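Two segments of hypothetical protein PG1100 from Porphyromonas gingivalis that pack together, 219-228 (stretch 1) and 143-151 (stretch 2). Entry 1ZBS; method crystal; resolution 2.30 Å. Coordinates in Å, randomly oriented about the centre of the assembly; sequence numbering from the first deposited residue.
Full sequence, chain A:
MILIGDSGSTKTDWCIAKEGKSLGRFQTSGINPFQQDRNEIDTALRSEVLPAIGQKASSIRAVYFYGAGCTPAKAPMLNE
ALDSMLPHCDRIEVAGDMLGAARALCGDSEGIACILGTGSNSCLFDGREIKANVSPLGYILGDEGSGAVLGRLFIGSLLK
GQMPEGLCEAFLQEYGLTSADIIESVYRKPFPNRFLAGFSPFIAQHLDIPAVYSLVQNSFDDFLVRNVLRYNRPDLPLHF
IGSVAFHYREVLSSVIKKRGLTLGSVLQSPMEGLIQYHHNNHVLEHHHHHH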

# COMPACT_ATOMS: atom_id res chain seq x y z
N SER A 219 7.69 -10.30 9.27
CA SER A 219 6.95 -10.40 8.03
C SER A 219 6.81 -11.86 7.61
O SER A 219 5.74 -12.28 7.17
CB SER A 219 7.63 -9.59 6.93
OG SER A 219 6.73 -9.43 5.84
N PHE A 220 7.89 -12.62 7.74
CA PHE A 220 7.85 -14.04 7.39
C PHE A 220 6.89 -14.77 8.32
O PHE A 220 6.14 -15.65 7.89
CB PHE A 220 9.24 -14.68 7.50
CG PHE A 220 10.19 -14.33 6.38
CD1 PHE A 220 9.76 -13.58 5.28
CD2 PHE A 220 11.51 -14.77 6.41
CE1 PHE A 220 10.64 -13.27 4.25
CE2 PHE A 220 12.39 -14.46 5.38
CZ PHE A 220 11.95 -13.71 4.29
N ASP A 221 6.90 -14.40 9.60
CA ASP A 221 6.02 -15.04 10.57
C ASP A 221 4.57 -14.75 10.16
O ASP A 221 3.72 -15.64 10.17
CB ASP A 221 6.30 -14.51 11.98
CG ASP A 221 5.56 -15.29 13.06
OD1 ASP A 221 5.82 -16.51 13.20
OD2 ASP A 221 4.70 -14.70 13.75
N ASP A 222 4.33 -13.49 9.80
CA ASP A 222 3.02 -13.02 9.37
C ASP A 222 2.54 -13.81 8.16
O ASP A 222 1.36 -14.13 8.04
CB ASP A 222 3.09 -11.55 8.96
CG ASP A 222 2.38 -10.64 9.92
OD1 ASP A 222 3.05 -10.05 10.80
OD2 ASP A 222 1.13 -10.53 9.81
N PHE A 223 3.46 -14.09 7.25
CA PHE A 223 3.11 -14.85 6.06
C PHE A 223 2.61 -16.24 6.46
O PHE A 223 1.58 -16.70 5.97
CB PHE A 223 4.29 -14.98 5.10
CG PHE A 223 4.07 -15.99 4.01
CD1 PHE A 223 4.53 -17.29 4.15
CD2 PHE A 223 3.37 -15.64 2.85
CE1 PHE A 223 4.27 -18.25 3.16
CE2 PHE A 223 3.11 -16.59 1.86
CZ PHE A 223 3.56 -17.90 2.01
N LEU A 224 3.33 -16.90 7.36
CA LEU A 224 2.92 -18.24 7.79
C LEU A 224 1.55 -18.20 8.45
O LEU A 224 0.65 -18.97 8.09
CB LEU A 224 3.94 -18.82 8.78
CG LEU A 224 5.30 -19.10 8.14
CD1 LEU A 224 6.30 -19.52 9.21
CD2 LEU A 224 5.15 -20.18 7.09
N VAL A 225 1.40 -17.30 9.41
CA VAL A 225 0.15 -17.15 10.13
C VAL A 225 -1.07 -16.99 9.22
O VAL A 225 -2.00 -17.79 9.28
CB VAL A 225 0.22 -15.93 11.08
CG1 VAL A 225 -1.13 -15.75 11.79
CG2 VAL A 225 1.33 -16.13 12.12
N ARG A 226 -1.05 -15.97 8.37
CA ARG A 226 -2.17 -15.68 7.48
C ARG A 226 -2.20 -16.43 6.16
O ARG A 226 -3.13 -16.24 5.36
CB ARG A 226 -2.21 -14.19 7.19
CG ARG A 226 -2.01 -13.35 8.43
CD ARG A 226 -1.29 -12.07 8.08
NE ARG A 226 -2.15 -11.12 7.38
CZ ARG A 226 -2.78 -10.11 7.97
NH1 ARG A 226 -2.66 -9.93 9.28
NH2 ARG A 226 -3.51 -9.27 7.25
N ASN A 227 -1.21 -17.27 5.90
CA ASN A 227 -1.18 -17.98 4.63
C ASN A 227 -0.97 -19.49 4.71
O ASN A 227 -1.39 -20.22 3.81
CB ASN A 227 -0.09 -17.37 3.72
CG ASN A 227 -0.35 -15.90 3.40
OD1 ASN A 227 -1.18 -15.58 2.55
ND2 ASN A 227 0.35 -15.00 4.08
N VAL A 228 -0.34 -19.97 5.78
CA VAL A 228 -0.07 -21.40 5.93
C VAL A 228 -0.86 -22.08 7.05
O VAL A 228 -1.45 -23.14 6.84
CB VAL A 228 1.44 -21.65 6.17
CG1 VAL A 228 1.71 -23.14 6.36
CG2 VAL A 228 2.24 -21.12 5.00
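Stretch 2, residues 143-151: DEGSGAVLG

Stretch 2 meets the helix 219-228 mainly through a tight turn. Asp143 to Ser146 form a type II beta turn, and a helix that runs on beyond the stretch starts at Gly147, its N-to-C direction at 131° to that of stretch 1, nearer antiparallel than parallel, and its axis coming no closer than 11.4 Å. At that spacing the turn makes the intimate contacts: the CA of Glu144 lies 4.6 Å from that of Phe223, and the CA of Gly145 lies 4.6 Å from that of Phe220.

Glu144 is the anchor. Its CB points toward the helix, and chi1 m with chi2 p bends the chain, so that the carboxylate reaches the last turn of stretch 1. There Glu144 OE2 accepts a nearly straight hydrogen bond from Asn227 ND2 at 3.1 Å, while Glu144 OE1 forms a salt bridge with Arg226 NE at 2.9 Å, whose hydrogen bond is weak. Water 1 reinforces the pair, donating to Glu144 OE1 and accepting from Arg226 NH2. Asn227, with chi1 m, also gives ND2 to the backbone oxygen of Phe223, though the position of that oxygen is less certain.

Gly145 has a positive phi of 68°, which favours glycine, and packing agrees: an ideal CB would sit 3.1 Å from Phe220 CD1. Gly145 N donates to Ser219 OG at 2.9 Å, a bond served by the t rotamer of Ser219, while Ser219 CB packs 3.7 Å from Leu150 CD2.

Phe220 starts out pointing away, yet chi1 m brings its ring back, with Gly145 O near the ring plane at its edge, 3.4 Å from Phe220 CE1. Phe223, in t, places CD2 3.3 Å from Glu144 O.

Ser146 makes no contact with stretch 1; its CA-to-CB bond points away, and in p its OG donates to Asp143 O at 2.6 Å and caps the new helix by accepting from Val149 N at 3.2 Å.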

# COMPACT_ATOMS: atom_id res chain seq x y z
N ASP A 143 0.40 -10.07 0.49
CA ASP A 143 1.73 -10.47 0.04
C ASP A 143 2.72 -10.45 1.20
O ASP A 143 3.82 -9.93 1.06
CB ASP A 143 2.24 -9.56 -1.09
CG ASP A 143 1.58 -9.86 -2.44
OD1 ASP A 143 0.52 -10.55 -2.47
OD2 ASP A 143 2.09 -9.38 -3.48
N GLU A 144 2.34 -11.02 2.34
CA GLU A 144 3.27 -11.03 3.48
C GLU A 144 4.64 -11.67 3.17
O GLU A 144 4.72 -12.63 2.40
CB GLU A 144 2.61 -11.72 4.68
CG GLU A 144 1.44 -10.94 5.29
CD GLU A 144 0.14 -11.14 4.53
OE1 GLU A 144 -0.86 -10.48 4.90
OE2 GLU A 144 0.10 -11.95 3.59
N GLY A 145 5.70 -11.14 3.74
CA GLY A 145 7.02 -11.70 3.51
C GLY A 145 7.58 -11.56 2.10
O GLY A 145 8.68 -12.03 1.83
N SER A 146 6.82 -10.93 1.21
CA SER A 146 7.25 -10.71 -0.16
C SER A 146 8.24 -9.54 -0.19
O SER A 146 8.25 -8.72 0.71
CB SER A 146 6.06 -10.34 -1.03
OG SER A 146 5.59 -9.06 -0.65
N GLY A 147 9.04 -9.47 -1.25
CA GLY A 147 10.01 -8.40 -1.38
C GLY A 147 9.40 -7.02 -1.50
O GLY A 147 10.03 -6.03 -1.13
N ALA A 148 8.18 -6.92 -2.03
CA ALA A 148 7.55 -5.62 -2.14
C ALA A 148 7.13 -5.18 -0.74
O ALA A 148 7.28 -4.02 -0.37
CB ALA A 148 6.34 -5.67 -3.06
N VAL A 149 6.62 -6.12 0.06
CA VAL A 149 6.20 -5.75 1.39
C VAL A 149 7.39 -5.46 2.29
O VAL A 149 7.37 -4.49 3.05
CB VAL A 149 5.30 -6.82 2.00
CG1 VAL A 149 5.00 -6.49 3.46
CG2 VAL A 149 4.00 -6.88 1.21
N LEU A 150 8.43 -6.28 2.22
CA LEU A 150 9.63 -6.04 3.02
C LEU A 150 10.11 -4.64 2.69
O LEU A 150 10.47 -3.86 3.57
CB LEU A 150 10.73 -7.04 2.66
CG LEU A 150 10.48 -8.51 3.01
CD1 LEU A 150 11.70 -9.35 2.58
CD2 LEU A 150 10.23 -8.64 4.50
N GLY A 151 10.09 -4.32 1.40
CA GLY A 151 10.52 -3.00 0.95
C GLY A 151 9.71 -1.84 1.52
O GLY A 151 10.29 -0.87 2.02
O HOH W 1 -3.39 -10.02 4.63